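Local coordinates for protein putative NTP pyrophosphohydrolase (Exiguobacterium sibiricum 255-15, PDB 3NL9) that probably hydrolyses nucleoside triphosphates to monophosphates and pyrophosphate, as an all-helical MazG-type enzyme that assembles from two copies of its chain, at residues Q16-P21 with A129-D134; F49-S54 with T58-A63; T82-V85 with E89-V92; Q124-A129 with L153-Q158; I138-E141 with V146-P149. All coordinates share one frame; numbering follows the deposited sequence. Where two conformers were deposited one is given.

Interaction 1 of 5, residues Q16-P21 with A129-D134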
# COMPACT_ATOMS: atom_id res chain seq x y z
N GLN A 16 -13.24 -12.89 6.38
CA GLN A 16 -14.27 -13.73 7.04
C GLN A 16 -14.26 -15.10 6.37
O GLN A 16 -14.15 -16.11 7.03
CB GLN A 16 -15.70 -13.14 6.95
CG GLN A 16 -15.92 -11.82 7.74
CD GLN A 16 -17.35 -11.22 7.61
OE1 GLN A 16 -18.33 -11.81 8.07
NE2 GLN A 16 -17.45 -10.05 6.97
N THR A 17 -14.30 -15.12 5.03
CA THR A 17 -14.49 -16.39 4.31
C THR A 17 -13.32 -17.39 4.59
O THR A 17 -13.57 -18.58 4.85
CB THR A 17 -14.72 -16.11 2.79
OG1 THR A 17 -15.99 -15.44 2.60
CG2 THR A 17 -14.73 -17.40 1.96
N PHE A 18 -12.10 -16.87 4.66
CA PHE A 18 -10.87 -17.66 4.74
C PHE A 18 -10.21 -17.63 6.12
O PHE A 18 -9.05 -18.04 6.29
CB PHE A 18 -9.91 -17.19 3.62
CG PHE A 18 -10.39 -17.63 2.27
CD1 PHE A 18 -10.02 -18.87 1.75
CD2 PHE A 18 -11.28 -16.86 1.55
CE1 PHE A 18 -10.55 -19.32 0.54
CE2 PHE A 18 -11.81 -17.32 0.33
CZ PHE A 18 -11.44 -18.52 -0.17
N HIS A 19 -10.99 -17.16 7.10
CA HIS A 19 -10.62 -17.16 8.52
C HIS A 19 -9.34 -16.36 8.79
O HIS A 19 -8.48 -16.83 9.52
CB HIS A 19 -10.45 -18.59 9.07
CG HIS A 19 -11.62 -19.50 8.84
ND1 HIS A 19 -11.56 -20.85 9.13
CD2 HIS A 19 -12.86 -19.27 8.36
CE1 HIS A 19 -12.73 -21.41 8.83
NE2 HIS A 19 -13.53 -20.47 8.36
N HIS A 20 -9.18 -15.19 8.18
CA HIS A 20 -8.14 -14.26 8.62
C HIS A 20 -8.74 -13.33 9.67
O HIS A 20 -9.97 -13.22 9.78
CB HIS A 20 -7.54 -13.46 7.44
CG HIS A 20 -6.97 -14.33 6.37
ND1 HIS A 20 -5.75 -14.95 6.49
CD2 HIS A 20 -7.46 -14.69 5.16
CE1 HIS A 20 -5.50 -15.66 5.40
NE2 HIS A 20 -6.52 -15.51 4.57
N PRO A 21 -7.87 -12.69 10.48
CA PRO A 21 -8.34 -11.80 11.53
C PRO A 21 -9.13 -10.64 11.00
O PRO A 21 -8.83 -10.11 9.91
CB PRO A 21 -7.04 -11.31 12.21
CG PRO A 21 -6.03 -12.38 11.92
CD PRO A 21 -6.40 -12.92 10.57
N ALA A 129 -12.57 -17.50 -5.32
CA ALA A 129 -12.75 -18.76 -6.03
C ALA A 129 -11.85 -19.88 -5.45
O ALA A 129 -11.81 -21.00 -5.97
CB ALA A 129 -12.49 -18.57 -7.53
N LYS A 130 -11.12 -19.60 -4.37
CA LYS A 130 -10.28 -20.62 -3.75
C LYS A 130 -11.07 -21.58 -2.90
O LYS A 130 -10.51 -22.52 -2.34
CB LYS A 130 -9.16 -20.00 -2.91
CG LYS A 130 -8.10 -19.30 -3.73
CD LYS A 130 -6.88 -19.05 -2.87
CE LYS A 130 -5.82 -18.27 -3.62
NZ LYS A 130 -4.58 -18.13 -2.80
N LEU A 131 -12.37 -21.39 -2.80
CA LEU A 131 -13.16 -22.37 -2.07
C LEU A 131 -13.17 -23.66 -2.85
O LEU A 131 -13.20 -23.66 -4.08
CB LEU A 131 -14.58 -21.86 -1.83
CG LEU A 131 -14.69 -20.64 -0.94
CD1 LEU A 131 -16.15 -20.06 -0.97
CD2 LEU A 131 -14.24 -21.01 0.48
N GLY A 132 -13.10 -24.78 -2.13
CA GLY A 132 -13.24 -26.08 -2.73
C GLY A 132 -14.67 -26.38 -3.16
O GLY A 132 -15.58 -25.53 -3.00
N PRO A 133 -14.90 -27.59 -3.68
CA PRO A 133 -16.18 -27.98 -4.29
C PRO A 133 -17.25 -28.32 -3.26
O PRO A 133 -18.38 -28.65 -3.60
CB PRO A 133 -15.80 -29.21 -5.12
CG PRO A 133 -14.69 -29.84 -4.35
CD PRO A 133 -13.92 -28.70 -3.71
N ASP A 134 -16.90 -28.24 -1.98
CA ASP A 134 -17.87 -28.29 -0.92
C ASP A 134 -18.21 -26.88 -0.40
O ASP A 134 -18.98 -26.75 0.54
CB ASP A 134 -17.34 -29.14 0.22
CG ASP A 134 -16.08 -28.58 0.85
OD1 ASP A 134 -15.41 -27.69 0.26
OD2 ASP A 134 -15.76 -29.06 1.96
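T17, the last residue of helix 7-17, and F18 just past it pack against K130 and L131 of the loop that follows helix 117-128. The contact is apolar throughout. The far end of the F18 ring does most of the touching: CE1 lies 3.8 Å from CB of K130, and CZ lies 3.8 Å from CD2 of L131. With F18 CG set opposite its carbonyl carbon (chi1 -72°), the ring reaches from the helix end to the loop. L131 CD2 also meets CG2 of T17 at 3.9 Å, so this methyl bridges the two residues. K130 contributes only the root of its side chain; beyond CB the extended chain leads away.

T17 OG1 bonds to the carbonyl of Q13, and a Schellman motif closes the helix, with H19 as its C-prime residue at positive phi. F14 stacks on the F18 ring, while P137 and V146 touch it from the loop. Replacing F18 by an alanine would remove the ring, and K130 CB and L131 CD2 would probably lose their aromatic partner, with a gap opening between helix end and loop. The contact thus rests on shape and van der Waals contact, not on directional bonds.

Interaction 2 of 5, residues F49-S54 with T58-A63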
# COMPACT_ATOMS: atom_id res chain seq x y z
N PHE A 49 7.50 -5.33 -7.12
CA PHE A 49 7.39 -4.10 -7.92
C PHE A 49 8.76 -3.70 -8.52
O PHE A 49 8.85 -3.31 -9.72
CB PHE A 49 6.80 -2.99 -7.03
CG PHE A 49 6.74 -1.66 -7.68
CD1 PHE A 49 5.73 -1.36 -8.57
CD2 PHE A 49 7.71 -0.70 -7.40
CE1 PHE A 49 5.68 -0.10 -9.18
CE2 PHE A 49 7.67 0.56 -8.02
CZ PHE A 49 6.66 0.85 -8.91
N LEU A 50 9.80 -3.74 -7.71
CA LEU A 50 11.15 -3.34 -8.18
C LEU A 50 11.78 -4.38 -9.13
O LEU A 50 12.50 -4.03 -10.06
CB LEU A 50 12.08 -3.02 -6.98
CG LEU A 50 11.73 -1.74 -6.21
CD1 LEU A 50 12.73 -1.37 -5.08
CD2 LEU A 50 11.57 -0.60 -7.23
N HIS A 51 11.52 -5.65 -8.88
CA HIS A 51 12.03 -6.70 -9.74
C HIS A 51 11.35 -6.56 -11.09
O HIS A 51 12.01 -6.59 -12.12
CB HIS A 51 11.77 -8.07 -9.15
CG HIS A 51 12.24 -9.20 -10.01
ND1 HIS A 51 11.51 -9.70 -11.07
CD2 HIS A 51 13.37 -9.95 -9.96
CE1 HIS A 51 12.16 -10.70 -11.63
NE2 HIS A 51 13.30 -10.87 -10.98
N GLN A 52 10.02 -6.38 -11.07
CA GLN A 52 9.28 -6.22 -12.35
C GLN A 52 9.57 -4.89 -13.01
O GLN A 52 9.23 -4.69 -14.17
CB GLN A 52 7.80 -6.39 -12.12
CG GLN A 52 7.48 -7.77 -11.59
CD GLN A 52 7.78 -8.84 -12.61
OE1 GLN A 52 8.78 -9.57 -12.51
NE2 GLN A 52 6.94 -8.92 -13.60
N SER A 53 10.21 -3.97 -12.30
CA SER A 53 10.66 -2.69 -12.92
C SER A 53 12.09 -2.79 -13.51
O SER A 53 12.55 -1.85 -14.18
CB SER A 53 10.59 -1.53 -11.90
OG SER A 53 9.30 -1.42 -11.28
N SER A 54 12.78 -3.89 -13.24
CA SER A 54 14.19 -4.07 -13.60
C SER A 54 14.41 -4.92 -14.84
O SER A 54 13.65 -5.83 -15.13
CB SER A 54 14.93 -4.72 -12.43
OG SER A 54 15.00 -3.84 -11.32
N THR A 58 21.85 -6.45 -12.09
CA THR A 58 22.61 -5.25 -11.70
C THR A 58 21.67 -4.08 -11.35
O THR A 58 21.82 -3.45 -10.28
CB THR A 58 23.60 -4.87 -12.80
OG1 THR A 58 24.51 -5.97 -13.03
CG2 THR A 58 24.40 -3.61 -12.42
N GLU A 59 20.70 -3.81 -12.23
CA GLU A 59 19.65 -2.78 -11.99
C GLU A 59 18.92 -3.04 -10.71
O GLU A 59 18.68 -2.15 -9.89
CB GLU A 59 18.59 -2.78 -13.11
CG GLU A 59 19.05 -2.08 -14.38
CD GLU A 59 17.93 -1.63 -15.29
OE1 GLU A 59 16.79 -2.18 -15.26
OE2 GLU A 59 18.21 -0.70 -16.06
N PHE A 60 18.51 -4.30 -10.57
CA PHE A 60 17.59 -4.67 -9.53
C PHE A 60 18.27 -4.52 -8.16
O PHE A 60 17.71 -3.93 -7.24
CB PHE A 60 17.08 -6.07 -9.79
CG PHE A 60 16.26 -6.62 -8.68
CD1 PHE A 60 15.18 -5.91 -8.20
CD2 PHE A 60 16.56 -7.85 -8.12
CE1 PHE A 60 14.41 -6.40 -7.19
CE2 PHE A 60 15.80 -8.35 -7.08
CZ PHE A 60 14.72 -7.63 -6.62
N LEU A 61 19.49 -5.03 -8.07
CA LEU A 61 20.26 -4.93 -6.84
C LEU A 61 20.56 -3.46 -6.48
O LEU A 61 20.48 -3.09 -5.30
CB LEU A 61 21.54 -5.78 -6.95
CG LEU A 61 21.33 -7.29 -6.87
CD1 LEU A 61 22.65 -8.07 -6.86
CD2 LEU A 61 20.45 -7.60 -5.64
N ALA A 62 20.87 -2.62 -7.48
CA ALA A 62 21.14 -1.19 -7.20
C ALA A 62 19.87 -0.52 -6.64
O ALA A 62 19.95 0.30 -5.73
CB ALA A 62 21.67 -0.46 -8.45
N ALA A 63 18.70 -0.93 -7.14
CA ALA A 63 17.42 -0.35 -6.74
C ALA A 63 17.09 -0.80 -5.30
O ALA A 63 16.64 0.00 -4.47
CB ALA A 63 16.29 -0.79 -7.71
O HOH W 1 14.49 -0.92 -16.10
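S54 and F60 bring their CA atoms to within 5.3 Å where helix 31-52 ends and its chain turns back into helix 57-79. F60 carries the contact. Its CG stands anti to the backbone N (chi1 173°), which carries the ring across to the last turn of the first helix. There CB of H51 sits over one face, 4.1 Å from the ring centroid, in a CH-pi contact. The imidazole directs its edge at the F60 face in a T-shaped pair, centroids 5.2 Å apart and planes at 81°. CE1 of F60 also comes 3.4 Å from the backbone N of H51, and CB of L50 touches the same ring atom.

The S54 hydroxyl lies at the edge of the F60 ring, near its plane, 3.3 Å from CA of F60, but it donates its bond to L50 O, one turn back in helix 31-52, at 2.8 Å. The polar link between the segments is a water: it donates to S53 O and, at 2.8 Å, to OE1 of E59, an oxygen that also receives N-H of Q55 in the turn.

H51 is held at both nitrogens: ND1 bonds to OE1 of Q52, in the imidazole plane, and NE2 to the carbonyl of E81 of the second subunit. This buried turn between two consecutive helices therefore also belongs to the dimer interface. Y83 of the second subunit stacks on H51, Q94 of that subunit bonds to S53 OG, and its V35 packs on A63 of helix 57-79.

Interaction 3 of 5, residues T82-V85 with E89-V92; sequences TYPV and ERLV
E89 reaches back from the first turn of helix 87-112 to hold V85, in the proline-containing loop that leads into this helix of the all-helical MazG-type fold. Its CB rests against CB of P84 at 3.7 Å. CG, opposite the carbonyl carbon (chi1 -69°), starts an extended chain that runs alongside V85. CD then lies 3.8 Å from CG2 of V85, and OE2 stays beside the same methyl. OE1 does the binding: the backbone N-H of V85 points at it in a nearly straight bond, N to OE1 2.8 Å and 169° at the hydrogen, arriving from well above the carboxylate plane. A water donates to OE1 too and also to the carbonyl O of Y83, so the acid links two residues of the loop.

A leucine in place of E89 would probably leave the V85 N-H without its acceptor and the water with Y83 O but no carboxylate, and the loop less firmly tied to the helix. The backbone N-H of E89 bonds to OG1 of T86, close to where the helix begins. Across the dimer, P84 packs on S54 of the second subunit. Of the two bonds of the bridging water, the one to E89 OE1 is the longer, at 3.1 Å, and the one to Y83 O the shorter, at 2.6 Å.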
# COMPACT_ATOMS: atom_id res chain seq x y z
N THR A 82 9.02 9.93 20.04
CA THR A 82 8.47 9.25 21.23
C THR A 82 7.42 8.20 20.81
O THR A 82 6.73 8.41 19.83
CB THR A 82 7.77 10.26 22.21
OG1 THR A 82 6.73 10.94 21.51
CG2 THR A 82 8.77 11.31 22.76
N TYR A 83 7.31 7.11 21.56
CA TYR A 83 6.45 5.98 21.17
C TYR A 83 5.05 6.23 21.73
O TYR A 83 4.90 6.93 22.71
CB TYR A 83 7.03 4.62 21.65
CG TYR A 83 8.34 4.31 20.98
CD1 TYR A 83 8.37 3.68 19.74
CD2 TYR A 83 9.54 4.69 21.55
CE1 TYR A 83 9.57 3.44 19.09
CE2 TYR A 83 10.76 4.46 20.92
CZ TYR A 83 10.75 3.83 19.67
OH TYR A 83 11.94 3.61 19.03
N PRO A 84 4.01 5.68 21.08
CA PRO A 84 2.69 5.73 21.70
C PRO A 84 2.69 5.17 23.12
O PRO A 84 3.41 4.22 23.42
CB PRO A 84 1.85 4.82 20.79
CG PRO A 84 2.56 4.77 19.53
CD PRO A 84 4.01 4.92 19.82
N VAL A 85 1.88 5.77 24.00
CA VAL A 85 1.76 5.34 25.40
C VAL A 85 0.38 4.74 25.73
O VAL A 85 0.18 4.25 26.84
CB VAL A 85 2.09 6.49 26.37
CG1 VAL A 85 3.58 6.87 26.24
CG2 VAL A 85 1.17 7.71 26.14
N GLU A 89 -3.62 5.50 21.06
CA GLU A 89 -2.49 6.11 20.32
C GLU A 89 -1.90 5.20 19.26
O GLU A 89 -1.61 5.65 18.13
CB GLU A 89 -1.38 6.59 21.27
CG GLU A 89 -1.80 7.78 22.10
CD GLU A 89 -0.68 8.40 22.91
OE1 GLU A 89 0.48 7.95 22.83
OE2 GLU A 89 -0.98 9.37 23.62
N ARG A 90 -1.70 3.93 19.59
CA ARG A 90 -1.20 2.98 18.60
C ARG A 90 -2.17 2.83 17.42
O ARG A 90 -1.75 2.78 16.27
CB ARG A 90 -0.86 1.63 19.26
CG ARG A 90 0.19 1.77 20.38
CD ARG A 90 0.76 0.45 20.94
NE ARG A 90 -0.24 -0.43 21.55
CZ ARG A 90 -0.62 -0.38 22.83
NH1 ARG A 90 -0.10 0.51 23.67
NH2 ARG A 90 -1.54 -1.24 23.27
N LEU A 91 -3.48 2.75 17.70
CA LEU A 91 -4.49 2.61 16.61
C LEU A 91 -4.49 3.83 15.70
O LEU A 91 -4.52 3.73 14.47
CB LEU A 91 -5.89 2.40 17.22
CG LEU A 91 -7.10 2.26 16.29
CD1 LEU A 91 -6.95 1.01 15.37
CD2 LEU A 91 -8.40 2.23 17.11
N VAL A 92 -4.44 5.00 16.33
CA VAL A 92 -4.47 6.24 15.58
C VAL A 92 -3.25 6.34 14.67
O VAL A 92 -3.39 6.65 13.48
CB VAL A 92 -4.56 7.44 16.53
CG1 VAL A 92 -4.37 8.74 15.80
CG2 VAL A 92 -5.88 7.39 17.26
O HOH W 2 3.42 9.01 22.83

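Interaction 4 of 5, residues Q124-A129 with L153-Q158; sequences QQANMA and LPPEPQ
L153 opens the contact through its backbone: its carbonyl O lies 4.2 Å from CB of A126, on the last turns of helix 117-128. P154 turns away from that helix, but its carbonyl serves the local fold further along. P155 is the main partner. Its pyrrolidine presents a broad side to A126, and the single methyl sits over it, almost equally far from CB, CG and CD; CB to CB is 3.9 Å. The pairing is purely van der Waals. A small side chain on the helix lets the proline ring come close, with CA atoms 5.9 Å apart.

The chain then enters helix 156-170. Q158 folds its side chain back toward the loop, CD anti to CA (chi2 177°), and its NE2 donates to O of P154 at 3.2 Å. The hydrogen points straight at the oxygen, 171°, and P154 O lies in the Q158 amide plane, while the donor stands well above the plane of the P154 carbonyl. This bond ties Q158 in the first turn to the loop carbonyl of P154.

The contact thus joins the C-terminal part of helix 117-128 to the loop that leads into helix 156-170. I122, one turn back on helix 117-128, also touches P155 and Q158, and W152 NE1 bonds to the carbonyl of A126. Another side of helix 117-128 faces helix 7-17, where M128 packs on T17, and Q124 OE1 bonds to Y103 of the second subunit.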
# COMPACT_ATOMS: atom_id res chain seq x y z
N GLN A 124 -9.62 -10.05 -6.36
CA GLN A 124 -10.72 -10.41 -5.45
C GLN A 124 -11.47 -11.67 -5.85
O GLN A 124 -11.77 -12.54 -5.00
CB GLN A 124 -11.72 -9.23 -5.35
CG GLN A 124 -12.97 -9.53 -4.48
CD GLN A 124 -12.60 -9.76 -3.03
OE1 GLN A 124 -11.49 -9.46 -2.59
NE2 GLN A 124 -13.57 -10.21 -2.25
N GLN A 125 -11.83 -11.75 -7.12
CA GLN A 125 -12.66 -12.86 -7.59
C GLN A 125 -11.89 -14.19 -7.55
O GLN A 125 -12.42 -15.23 -7.12
CB GLN A 125 -13.21 -12.56 -8.99
CG GLN A 125 -14.21 -11.43 -8.97
CD GLN A 125 -14.99 -11.24 -10.27
OE1 GLN A 125 -14.98 -12.09 -11.16
NE2 GLN A 125 -15.70 -10.12 -10.36
N ALA A 126 -10.63 -14.15 -7.93
CA ALA A 126 -9.74 -15.31 -7.88
C ALA A 126 -9.51 -15.78 -6.43
O ALA A 126 -9.49 -16.98 -6.12
CB ALA A 126 -8.39 -14.96 -8.58
N ASN A 127 -9.33 -14.82 -5.53
CA ASN A 127 -9.16 -15.13 -4.14
C ASN A 127 -10.42 -15.86 -3.65
O ASN A 127 -10.31 -16.91 -3.01
CB ASN A 127 -8.94 -13.85 -3.31
CG ASN A 127 -7.48 -13.41 -3.27
OD1 ASN A 127 -6.60 -14.08 -3.82
ND2 ASN A 127 -7.20 -12.30 -2.57
N MSE A 128 -11.59 -15.32 -3.99
CA MSE A 128 -12.87 -15.90 -3.51
C MSE A 128 -13.12 -17.27 -4.14
O MSE A 128 -13.79 -18.11 -3.55
CB MSE A 128 -14.05 -14.94 -3.77
CG MSE A 128 -14.05 -13.62 -2.95
SE MSE A 128 -13.98 -13.92 -1.00
CE MSE A 128 -15.54 -15.01 -0.60
N ALA A 129 -12.57 -17.50 -5.32
CA ALA A 129 -12.75 -18.76 -6.03
C ALA A 129 -11.85 -19.88 -5.45
O ALA A 129 -11.81 -21.00 -5.97
CB ALA A 129 -12.49 -18.57 -7.53
N LEU A 153 -8.68 -20.99 -11.54
CA LEU A 153 -8.11 -20.16 -12.58
C LEU A 153 -7.30 -19.02 -11.95
O LEU A 153 -7.88 -18.15 -11.24
CB LEU A 153 -9.20 -19.58 -13.49
CG LEU A 153 -10.18 -20.58 -14.12
CD1 LEU A 153 -11.34 -19.85 -14.85
CD2 LEU A 153 -9.43 -21.55 -15.06
N PRO A 154 -5.98 -18.98 -12.24
CA PRO A 154 -5.12 -17.98 -11.63
C PRO A 154 -5.35 -16.57 -12.21
O PRO A 154 -5.73 -16.42 -13.39
CB PRO A 154 -3.69 -18.50 -11.92
CG PRO A 154 -3.82 -19.32 -13.14
CD PRO A 154 -5.23 -19.87 -13.15
N PRO A 155 -5.15 -15.54 -11.38
CA PRO A 155 -5.44 -14.17 -11.81
C PRO A 155 -4.44 -13.58 -12.80
O PRO A 155 -4.80 -12.69 -13.54
CB PRO A 155 -5.41 -13.37 -10.51
CG PRO A 155 -4.55 -14.18 -9.57
CD PRO A 155 -4.77 -15.61 -9.95
N GLU A 156 -3.20 -14.06 -12.81
CA GLU A 156 -2.12 -13.34 -13.56
C GLU A 156 -2.43 -13.10 -15.04
O GLU A 156 -2.29 -11.97 -15.53
CB GLU A 156 -0.74 -14.02 -13.39
CG GLU A 156 -0.13 -13.86 -11.99
CD GLU A 156 -0.72 -14.82 -10.95
OE1 GLU A 156 -1.53 -15.71 -11.32
OE2 GLU A 156 -0.35 -14.70 -9.77
N PRO A 157 -2.88 -14.13 -15.77
CA PRO A 157 -3.16 -13.87 -17.18
C PRO A 157 -4.32 -12.91 -17.42
O PRO A 157 -4.32 -12.19 -18.42
CB PRO A 157 -3.49 -15.28 -17.73
CG PRO A 157 -2.79 -16.21 -16.76
CD PRO A 157 -3.02 -15.57 -15.45
N GLN A 158 -5.31 -12.89 -16.52
CA GLN A 158 -6.46 -11.99 -16.67
C GLN A 158 -6.03 -10.54 -16.35
O GLN A 158 -6.46 -9.55 -17.00
CB GLN A 158 -7.58 -12.42 -15.71
CG GLN A 158 -7.95 -13.94 -15.75
CD GLN A 158 -9.02 -14.33 -14.73
OE1 GLN A 158 -10.17 -13.92 -14.86
NE2 GLN A 158 -8.64 -15.14 -13.72

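Interaction 5 of 5, residues I138-E141 with V146-P149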
# COMPACT_ATOMS: atom_id res chain seq x y z
N ILE A 138 -9.69 -24.58 1.72
CA ILE A 138 -8.75 -25.69 1.90
C ILE A 138 -7.52 -25.15 2.63
O ILE A 138 -6.82 -24.28 2.12
CB ILE A 138 -8.31 -26.34 0.55
CG1 ILE A 138 -9.50 -26.58 -0.39
CG2 ILE A 138 -7.57 -27.69 0.82
CD1 ILE A 138 -9.10 -26.91 -1.82
N PHE A 139 -7.29 -25.66 3.85
CA PHE A 139 -6.15 -25.23 4.69
C PHE A 139 -5.10 -26.35 4.79
O PHE A 139 -5.43 -27.46 5.15
CB PHE A 139 -6.61 -24.87 6.12
CG PHE A 139 -7.62 -23.75 6.19
CD1 PHE A 139 -7.27 -22.47 5.81
CD2 PHE A 139 -8.91 -23.99 6.66
CE1 PHE A 139 -8.22 -21.43 5.86
CE2 PHE A 139 -9.85 -22.98 6.73
CZ PHE A 139 -9.50 -21.70 6.34
N ARG A 140 -3.85 -26.03 4.49
CA ARG A 140 -2.74 -27.01 4.57
C ARG A 140 -2.34 -27.21 6.04
O ARG A 140 -2.25 -26.22 6.78
CB ARG A 140 -1.56 -26.50 3.73
CG ARG A 140 -0.28 -27.37 3.72
CD ARG A 140 0.96 -26.50 3.87
NE ARG A 140 1.46 -25.90 2.63
CZ ARG A 140 2.11 -24.73 2.55
NH1 ARG A 140 2.32 -23.97 3.63
NH2 ARG A 140 2.54 -24.31 1.37
N GLU A 141 -2.09 -28.46 6.46
CA GLU A 141 -1.66 -28.74 7.86
C GLU A 141 -0.38 -27.98 8.31
O GLU A 141 -0.28 -27.55 9.45
CB GLU A 141 -1.52 -30.25 8.10
N VAL A 146 -3.87 -21.07 3.04
CA VAL A 146 -5.02 -21.32 2.17
C VAL A 146 -4.48 -21.87 0.84
O VAL A 146 -3.64 -21.23 0.19
CB VAL A 146 -5.84 -20.03 1.89
CG1 VAL A 146 -7.00 -20.33 0.90
CG2 VAL A 146 -6.40 -19.45 3.19
N MSE A 147 -5.00 -23.02 0.44
CA MSE A 147 -4.53 -23.71 -0.77
C MSE A 147 -5.51 -23.51 -1.93
O MSE A 147 -6.69 -23.27 -1.71
CB MSE A 147 -4.39 -25.20 -0.48
CG MSE A 147 -3.42 -25.50 0.68
SE MSE A 147 -1.57 -25.09 0.22
CE MSE A 147 -1.46 -23.18 0.02
N LYS A 148 -4.99 -23.59 -3.15
CA LYS A 148 -5.80 -23.44 -4.36
C LYS A 148 -6.50 -24.77 -4.67
O LYS A 148 -5.90 -25.84 -4.61
CB LYS A 148 -4.93 -23.02 -5.56
CG LYS A 148 -3.93 -21.87 -5.36
CD LYS A 148 -2.88 -21.88 -6.50
CE LYS A 148 -1.54 -21.20 -6.15
NZ LYS A 148 -1.67 -19.77 -5.86
N PRO A 149 -7.80 -24.72 -5.02
CA PRO A 149 -8.43 -25.99 -5.37
C PRO A 149 -8.14 -26.41 -6.81
O PRO A 149 -7.76 -25.57 -7.64
CB PRO A 149 -9.93 -25.69 -5.19
CG PRO A 149 -10.04 -24.24 -5.54
CD PRO A 149 -8.74 -23.59 -5.09
O HOH W 3 -8.96 -22.76 -0.18
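F139 and V146 lie side by side, the ring meeting CG2 of V146 obliquely, with CE1 the nearest ring atom at 3.8 Å. The same ring also meets that of H19, planes about 35° apart. The other flat group is the guanidinium of R140, which SE of M147, a selenomethionine, approaches obliquely, 4.0 Å from NE. R140 and M147 cross through their aliphatic parts as well, CB of R140 to CG of M147 at 3.7 Å. The chi2 torsion of M147 (-68°) turns SE back toward CB of R140. The charged end of R140 bonds through NH1 to the carbonyl of S142.

Between the backbones there is a single antiparallel bridge, F139 with V146. The N-H of M147 donates to O of I138 at 2.8 Å, nearly straight and almost in line with the carbonyl, and CA of V146 gives the same oxygen a weaker C-H contact. Between I138 and M147 a water takes the place of a second direct bond, accepting from N of I138 at 2.7 Å and donating to O of M147. Further along, CD1 of I138 touches CB of P149 at 3.7 Å.

This hairpin-like pairing belongs to the long loop between helices 117-128 and 156-170, near the surface of a chain without regular strands. V146 rests on F18, just past the end of helix 7-17, and on K130, just past helix 117-128.

How the interactions relate
Interaction 2 is the buried contact of the set and rests on aromatic packing; interaction 5 is a surface pairing of loop backbones, and interactions 1, 3 and 4 are partly buried. Interactions 1, 4 and 5 cluster on one side of the chain. Interactions 1 and 4 share A129, interaction 5 is nested within the loop that interaction 4 closes, and F18 packs on both V146 and F139. Interactions 2 and 3 lie apart, their centres 35 Å from each other within one chain, yet in the dimer each meets the other's counterpart on the second subunit. Apolar touches dominate interactions 1 and 4, whereas a carboxylate holds interaction 3.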